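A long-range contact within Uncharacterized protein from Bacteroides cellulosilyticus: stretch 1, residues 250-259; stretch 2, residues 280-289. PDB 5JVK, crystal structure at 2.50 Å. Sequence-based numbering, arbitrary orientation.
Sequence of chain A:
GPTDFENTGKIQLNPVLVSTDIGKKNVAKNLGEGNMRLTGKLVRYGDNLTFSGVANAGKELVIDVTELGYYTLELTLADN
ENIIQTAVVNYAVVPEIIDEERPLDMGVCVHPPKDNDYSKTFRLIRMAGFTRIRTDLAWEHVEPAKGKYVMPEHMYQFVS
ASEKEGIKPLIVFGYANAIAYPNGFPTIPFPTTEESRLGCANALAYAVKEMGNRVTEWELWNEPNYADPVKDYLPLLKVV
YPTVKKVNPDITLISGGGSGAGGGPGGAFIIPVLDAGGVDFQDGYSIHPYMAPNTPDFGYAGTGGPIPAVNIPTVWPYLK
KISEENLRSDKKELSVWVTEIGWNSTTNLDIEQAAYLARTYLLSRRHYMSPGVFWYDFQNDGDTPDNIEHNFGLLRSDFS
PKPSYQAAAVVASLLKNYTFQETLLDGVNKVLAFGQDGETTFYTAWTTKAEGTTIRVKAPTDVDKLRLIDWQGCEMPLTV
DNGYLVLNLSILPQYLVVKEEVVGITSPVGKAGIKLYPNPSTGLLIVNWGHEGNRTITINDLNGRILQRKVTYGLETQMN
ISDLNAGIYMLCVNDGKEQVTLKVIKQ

Stretch 1 (250-259) DITLISGGGS
Stretch 2 (280-289) DFQDGYSIHP

Strand 252-255 and the strand beginning at Gly284 lie side by side in parallel register, their axes 4.2 Å apart at closest and inclined by 45°. Bridges pair Ile254 with Gly284 (CA-CA 4.8 Å) and Ser255 with Tyr285 (CA-CA 4.4 Å); together the stretches bury 569 Å².

Phe281 (chi1 -59°, m) leads its ring away. Gln282, extended at phi/psi -139/160, sets its CB 4.1 Å from Leu253 O. Asp283 turns at -94/-26 with its CB toward stretch 1; with chi1 m (-55°), its carboxylate accepts a backbone amide of stretch 1, Leu253 N to Asp283 OD2 2.8 Å, nearly linear at 171°. Leu253 O in turn receives two amides, Asp283 N at 3.1 Å and Gly284 N at 3.2 Å, both at 148°.

Gly284 is almost fully extended (-167/177). Its O accepts Ser255 N at 2.9 Å and 167°, takes a weak bond from Ser255 OG (chi1 p) at 3.4 Å, and lies 3.3 Å from Ile254 CA in a CA-H...O contact. Tyr285 (-133/166, chi1 p) sends its CB to the same face as that of Ser255, 3.5 Å from Ser255 OG, before its ring leads away.

Ser286 (-122/151, chi1 p) continues the ladder: its N donates to Ser255 O at 2.9 Å. Ile254 CG2 packs 3.8 Å from Ser286 CB. Beyond the bridges, stretch 1 coils through three glycines with positive phi (91, 70 and 66°), and Gly258 N donates to Ser286 O at 3.3 Å. One water donates to both Ser286 O and Ser259 O, each 2.9 Å away.

Ile287 points away, whereas His288 (chi1 -73°, m; chi2 -171°) points toward stretch 1. Gly258 CA sits over its ring face, 3.8 Å from the centroid and 20° off the normal, a CH-pi contact; an ideal CB on Gly258 would fall 2.2 Å from His288 CG.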

ATOM      1  N   ASP A 250      -1.325  15.627  20.425  1.00 43.25           N
ATOM      2  CA  ASP A 250      -2.151  15.349  19.242  1.00 43.02           C
ATOM      3  C   ASP A 250      -1.737  14.127  18.407  1.00 41.24           C
ATOM      4  O   ASP A 250      -2.487  13.730  17.516  1.00 41.75           O
ATOM      5  CB  ASP A 250      -2.198  16.587  18.328  1.00 44.01           C
ATOM      6  CG  ASP A 250      -2.805  17.811  19.014  1.00 45.04           C
ATOM      7  OD1 ASP A 250      -3.633  17.651  19.941  1.00 45.23           O
ATOM      8  OD2 ASP A 250      -2.455  18.941  18.608  1.00 45.97           O
ATOM      9  N   ILE A 251      -0.572  13.533  18.673  1.00 39.31           N
ATOM     10  CA  ILE A 251      -0.143  12.347  17.915  1.00 37.76           C
ATOM     11  C   ILE A 251      -0.912  11.088  18.325  1.00 36.11           C
ATOM     12  O   ILE A 251      -1.551  11.045  19.381  1.00 35.35           O
ATOM     13  CB  ILE A 251       1.380  12.052  18.026  1.00 37.55           C
ATOM     14  CG1 ILE A 251       1.778  11.549  19.425  1.00 37.70           C
ATOM     15  CG2 ILE A 251       2.203  13.272  17.638  1.00 37.69           C
ATOM     16  CD1 ILE A 251       3.087  10.793  19.434  1.00 37.90           C
ATOM     17  N   THR A 252      -0.829  10.075  17.467  1.00 34.24           N
ATOM     18  CA  THR A 252      -1.250   8.719  17.791  1.00 32.82           C
ATOM     19  C   THR A 252       0.020   7.886  17.964  1.00 31.93           C
ATOM     20  O   THR A 252       0.720   7.601  16.986  1.00 31.43           O
ATOM     21  CB  THR A 252      -2.138   8.136  16.679  1.00 32.61           C
ATOM     22  OG1 THR A 252      -3.206   9.046  16.402  1.00 32.51           O
ATOM     23  CG2 THR A 252      -2.728   6.794  17.090  1.00 33.03           C
ATOM     24  N   LEU A 253       0.336   7.548  19.214  1.00 30.93           N
ATOM     25  CA  LEU A 253       1.463   6.670  19.527  1.00 30.26           C
ATOM     26  C   LEU A 253       1.034   5.223  19.311  1.00 29.63           C
ATOM     27  O   LEU A 253       0.103   4.746  19.966  1.00 29.89           O
ATOM     28  CB  LEU A 253       1.939   6.890  20.968  1.00 30.07           C
ATOM     29  CG  LEU A 253       3.289   6.299  21.416  1.00 30.14           C
ATOM     30  CD1 LEU A 253       3.235   4.787  21.626  1.00 30.03           C
ATOM     31  CD2 LEU A 253       4.412   6.669  20.450  1.00 29.84           C
ATOM     32  N   ILE A 254       1.727   4.536  18.400  1.00 28.97           N
ATOM     33  CA  ILE A 254       1.348   3.195  17.948  1.00 28.41           C
ATOM     34  C   ILE A 254       2.364   2.154  18.433  1.00 28.24           C
ATOM     35  O   ILE A 254       3.543   2.223  18.085  1.00 27.94           O
ATOM     36  CB  ILE A 254       1.223   3.145  16.406  1.00 28.08           C
ATOM     37  CG1 ILE A 254       0.165   4.153  15.927  1.00 27.78           C
ATOM     38  CG2 ILE A 254       0.872   1.734  15.934  1.00 27.89           C
ATOM     39  CD1 ILE A 254       0.236   4.475  14.449  1.00 27.81           C
ATOM     40  N   SER A 255       1.894   1.189  19.225  1.00 28.48           N
ATOM     41  CA  SER A 255       2.738   0.116  19.766  1.00 28.74           C
ATOM     42  C   SER A 255       2.654  -1.161  18.927  1.00 28.93           C
ATOM     43  O   SER A 255       1.945  -1.205  17.922  1.00 29.54           O
ATOM     44  CB  SER A 255       2.305  -0.199  21.188  1.00 28.74           C
ATOM     45  OG  SER A 255       1.006  -0.769  21.188  1.00 28.78           O
ATOM     46  N   GLY A 256       3.381  -2.198  19.348  1.00 28.73           N
ATOM     47  CA  GLY A 256       3.346  -3.504  18.696  1.00 28.52           C
ATOM     48  C   GLY A 256       4.395  -3.632  17.615  1.00 28.40           C
ATOM     49  O   GLY A 256       5.269  -4.499  17.692  1.00 28.65           O
ATOM     50  N   GLY A 257       4.297  -2.776  16.600  1.00 27.91           N
ATOM     51  CA  GLY A 257       5.218  -2.799  15.473  1.00 27.69           C
ATOM     52  C   GLY A 257       5.050  -4.011  14.584  1.00 27.47           C
ATOM     53  O   GLY A 257       5.992  -4.401  13.888  1.00 27.58           O
ATOM     54  N   GLY A 258       3.857  -4.605  14.599  1.00 26.99           N
ATOM     55  CA  GLY A 258       3.612  -5.870  13.922  1.00 26.73           C
ATOM     56  C   GLY A 258       4.362  -7.050  14.508  1.00 26.79           C
ATOM     57  O   GLY A 258       4.779  -7.934  13.765  1.00 26.90           O
ATOM     58  N   SER A 259       4.539  -7.060  15.829  1.00 26.83           N
ATOM     59  CA  SER A 259       5.174  -8.181  16.531  1.00 27.00           C
ATOM     60  C   SER A 259       4.100  -9.179  16.974  1.00 26.88           C
ATOM     61  O   SER A 259       2.904  -8.927  16.796  1.00 26.75           O
ATOM     62  CB  SER A 259       5.999  -7.683  17.727  1.00 27.01           C
ATOM     63  OG  SER A 259       5.210  -6.931  18.629  1.00 27.11           O
ATOM     64  N   ASP A 280      -3.674   1.779  28.697  1.00 37.24           N
ATOM     65  CA  ASP A 280      -3.548   3.251  28.686  1.00 37.67           C
ATOM     66  C   ASP A 280      -2.260   3.788  28.068  1.00 37.57           C
ATOM     67  O   ASP A 280      -2.205   4.964  27.701  1.00 37.38           O
ATOM     68  CB  ASP A 280      -3.669   3.825  30.105  1.00 37.83           C
ATOM     69  CG  ASP A 280      -5.061   3.691  30.675  1.00 38.38           C
ATOM     70  OD1 ASP A 280      -6.038   4.039  29.976  1.00 38.91           O
ATOM     71  OD2 ASP A 280      -5.182   3.250  31.834  1.00 38.85           O
ATOM     72  N   PHE A 281      -1.233   2.946  27.948  1.00 37.59           N
ATOM     73  CA  PHE A 281       0.083   3.394  27.474  1.00 37.72           C
ATOM     74  C   PHE A 281       0.252   3.383  25.946  1.00 36.69           C
ATOM     75  O   PHE A 281       1.377   3.487  25.443  1.00 36.48           O
ATOM     76  CB  PHE A 281       1.182   2.589  28.184  1.00 38.17           C
ATOM     77  CG  PHE A 281       1.142   2.735  29.681  1.00 39.10           C
ATOM     78  CD1 PHE A 281       1.718   3.845  30.300  1.00 39.84           C
ATOM     79  CD2 PHE A 281       0.490   1.794  30.470  1.00 39.43           C
ATOM     80  CE1 PHE A 281       1.665   3.998  31.680  1.00 39.91           C
ATOM     81  CE2 PHE A 281       0.432   1.943  31.852  1.00 39.78           C
ATOM     82  CZ  PHE A 281       1.022   3.044  32.458  1.00 39.82           C
ATOM     83  N   GLN A 282      -0.861   3.252  25.214  1.00 35.67           N
ATOM     84  CA  GLN A 282      -0.898   3.476  23.766  1.00 34.79           C
ATOM     85  C   GLN A 282      -2.161   4.224  23.349  1.00 33.85           C
ATOM     86  O   GLN A 282      -3.158   4.254  24.078  1.00 33.28           O
ATOM     87  CB  GLN A 282      -0.877   2.157  22.986  1.00 35.09           C
ATOM     88  CG  GLN A 282      -0.006   1.054  23.556  1.00 35.26           C
ATOM     89  CD  GLN A 282      -0.787  -0.084  24.176  1.00 35.14           C
ATOM     90  OE1 GLN A 282      -1.739   0.124  24.930  1.00 35.09           O
ATOM     91  NE2 GLN A 282      -0.380  -1.305  23.862  1.00 35.97           N
ATOM     92  N   ASP A 283      -2.091   4.823  22.163  1.00 32.77           N
ATOM     93  CA  ASP A 283      -3.268   5.298  21.436  1.00 32.31           C
ATOM     94  C   ASP A 283      -3.751   4.238  20.434  1.00 30.97           C
ATOM     95  O   ASP A 283      -4.926   4.212  20.068  1.00 30.38           O
ATOM     96  CB  ASP A 283      -2.946   6.605  20.714  1.00 32.60           C
ATOM     97  CG  ASP A 283      -2.410   7.675  21.651  1.00 32.73           C
ATOM     98  OD1 ASP A 283      -2.960   7.834  22.758  1.00 32.98           O
ATOM     99  OD2 ASP A 283      -1.430   8.353  21.279  1.00 32.91           O
ATOM    100  N   GLY A 284      -2.838   3.380  19.984  1.00 29.83           N
ATOM    101  CA  GLY A 284      -3.186   2.254  19.127  1.00 28.99           C
ATOM    102  C   GLY A 284      -2.044   1.263  19.021  1.00 28.31           C
ATOM    103  O   GLY A 284      -0.972   1.486  19.590  1.00 28.47           O
ATOM    104  N   TYR A 285      -2.283   0.159  18.314  1.00 27.20           N
ATOM    105  CA  TYR A 285      -1.238  -0.825  18.022  1.00 26.31           C
ATOM    106  C   TYR A 285      -1.264  -1.207  16.552  1.00 25.31           C
ATOM    107  O   TYR A 285      -2.227  -0.911  15.847  1.00 24.94           O
ATOM    108  CB  TYR A 285      -1.369  -2.071  18.914  1.00 26.61           C
ATOM    109  CG  TYR A 285      -2.572  -2.956  18.635  1.00 26.53           C
ATOM    110  CD1 TYR A 285      -2.464  -4.092  17.824  1.00 26.28           C
ATOM    111  CD2 TYR A 285      -3.813  -2.671  19.201  1.00 26.49           C
ATOM    112  CE1 TYR A 285      -3.563  -4.907  17.576  1.00 26.28           C
ATOM    113  CE2 TYR A 285      -4.913  -3.480  18.959  1.00 26.76           C
ATOM    114  CZ  TYR A 285      -4.786  -4.593  18.145  1.00 26.55           C
ATOM    115  OH  TYR A 285      -5.888  -5.384  17.915  1.00 27.15           O
ATOM    116  N   SER A 286      -0.196  -1.859  16.100  1.00 24.45           N
ATOM    117  CA  SER A 286      -0.066  -2.262  14.703  1.00 23.87           C
ATOM    118  C   SER A 286       0.126  -3.767  14.530  1.00 23.42           C
ATOM    119  O   SER A 286       0.673  -4.439  15.409  1.00 23.39           O
ATOM    120  CB  SER A 286       1.088  -1.514  14.034  1.00 23.88           C
ATOM    121  OG  SER A 286       2.323  -1.807  14.661  1.00 24.03           O
ATOM    122  N   ILE A 287      -0.328  -4.269  13.379  1.00 22.58           N
ATOM    123  CA  ILE A 287      -0.146  -5.667  12.979  1.00 21.94           C
ATOM    124  C   ILE A 287       0.451  -5.753  11.572  1.00 21.72           C
ATOM    125  O   ILE A 287       0.260  -4.853  10.753  1.00 21.71           O
ATOM    126  CB  ILE A 287      -1.467  -6.467  13.028  1.00 21.74           C
ATOM    127  CG1 ILE A 287      -2.570  -5.795  12.198  1.00 21.57           C
ATOM    128  CG2 ILE A 287      -1.924  -6.634  14.471  1.00 21.77           C
ATOM    129  CD1 ILE A 287      -3.661  -6.748  11.776  1.00 21.57           C
ATOM    130  N   HIS A 288       1.164  -6.846  11.306  1.00 21.43           N
ATOM    131  CA  HIS A 288       1.730  -7.147   9.990  1.00 21.22           C
ATOM    132  C   HIS A 288       1.141  -8.476   9.495  1.00 21.03           C
ATOM    133  O   HIS A 288       1.859  -9.474   9.404  1.00 21.29           O
ATOM    134  CB  HIS A 288       3.261  -7.250  10.081  1.00 21.04           C
ATOM    135  CG  HIS A 288       3.963  -5.936  10.248  1.00 21.03           C
ATOM    136  ND1 HIS A 288       5.332  -5.821  10.155  1.00 21.04           N
ATOM    137  CD2 HIS A 288       3.498  -4.685  10.479  1.00 21.04           C
ATOM    138  CE1 HIS A 288       5.681  -4.561  10.342  1.00 20.99           C
ATOM    139  NE2 HIS A 288       4.587  -3.850  10.536  1.00 21.06           N
ATOM    140  N   PRO A 289      -0.168  -8.503   9.177  1.00 20.90           N
ATOM    141  CA  PRO A 289      -0.844  -9.777   8.914  1.00 20.77           C
ATOM    142  C   PRO A 289      -0.581 -10.320   7.503  1.00 20.50           C
ATOM    143  O   PRO A 289      -1.479 -10.336   6.660  1.00 20.76           O
ATOM    144  CB  PRO A 289      -2.317  -9.411   9.111  1.00 20.86           C
ATOM    145  CG  PRO A 289      -2.391  -8.023   8.572  1.00 20.88           C
ATOM    146  CD  PRO A 289      -1.097  -7.370   8.997  1.00 20.94           C
TER
HETATM  147  O   HOH W   1       0.738  -6.943  16.899  1.00 22.76           O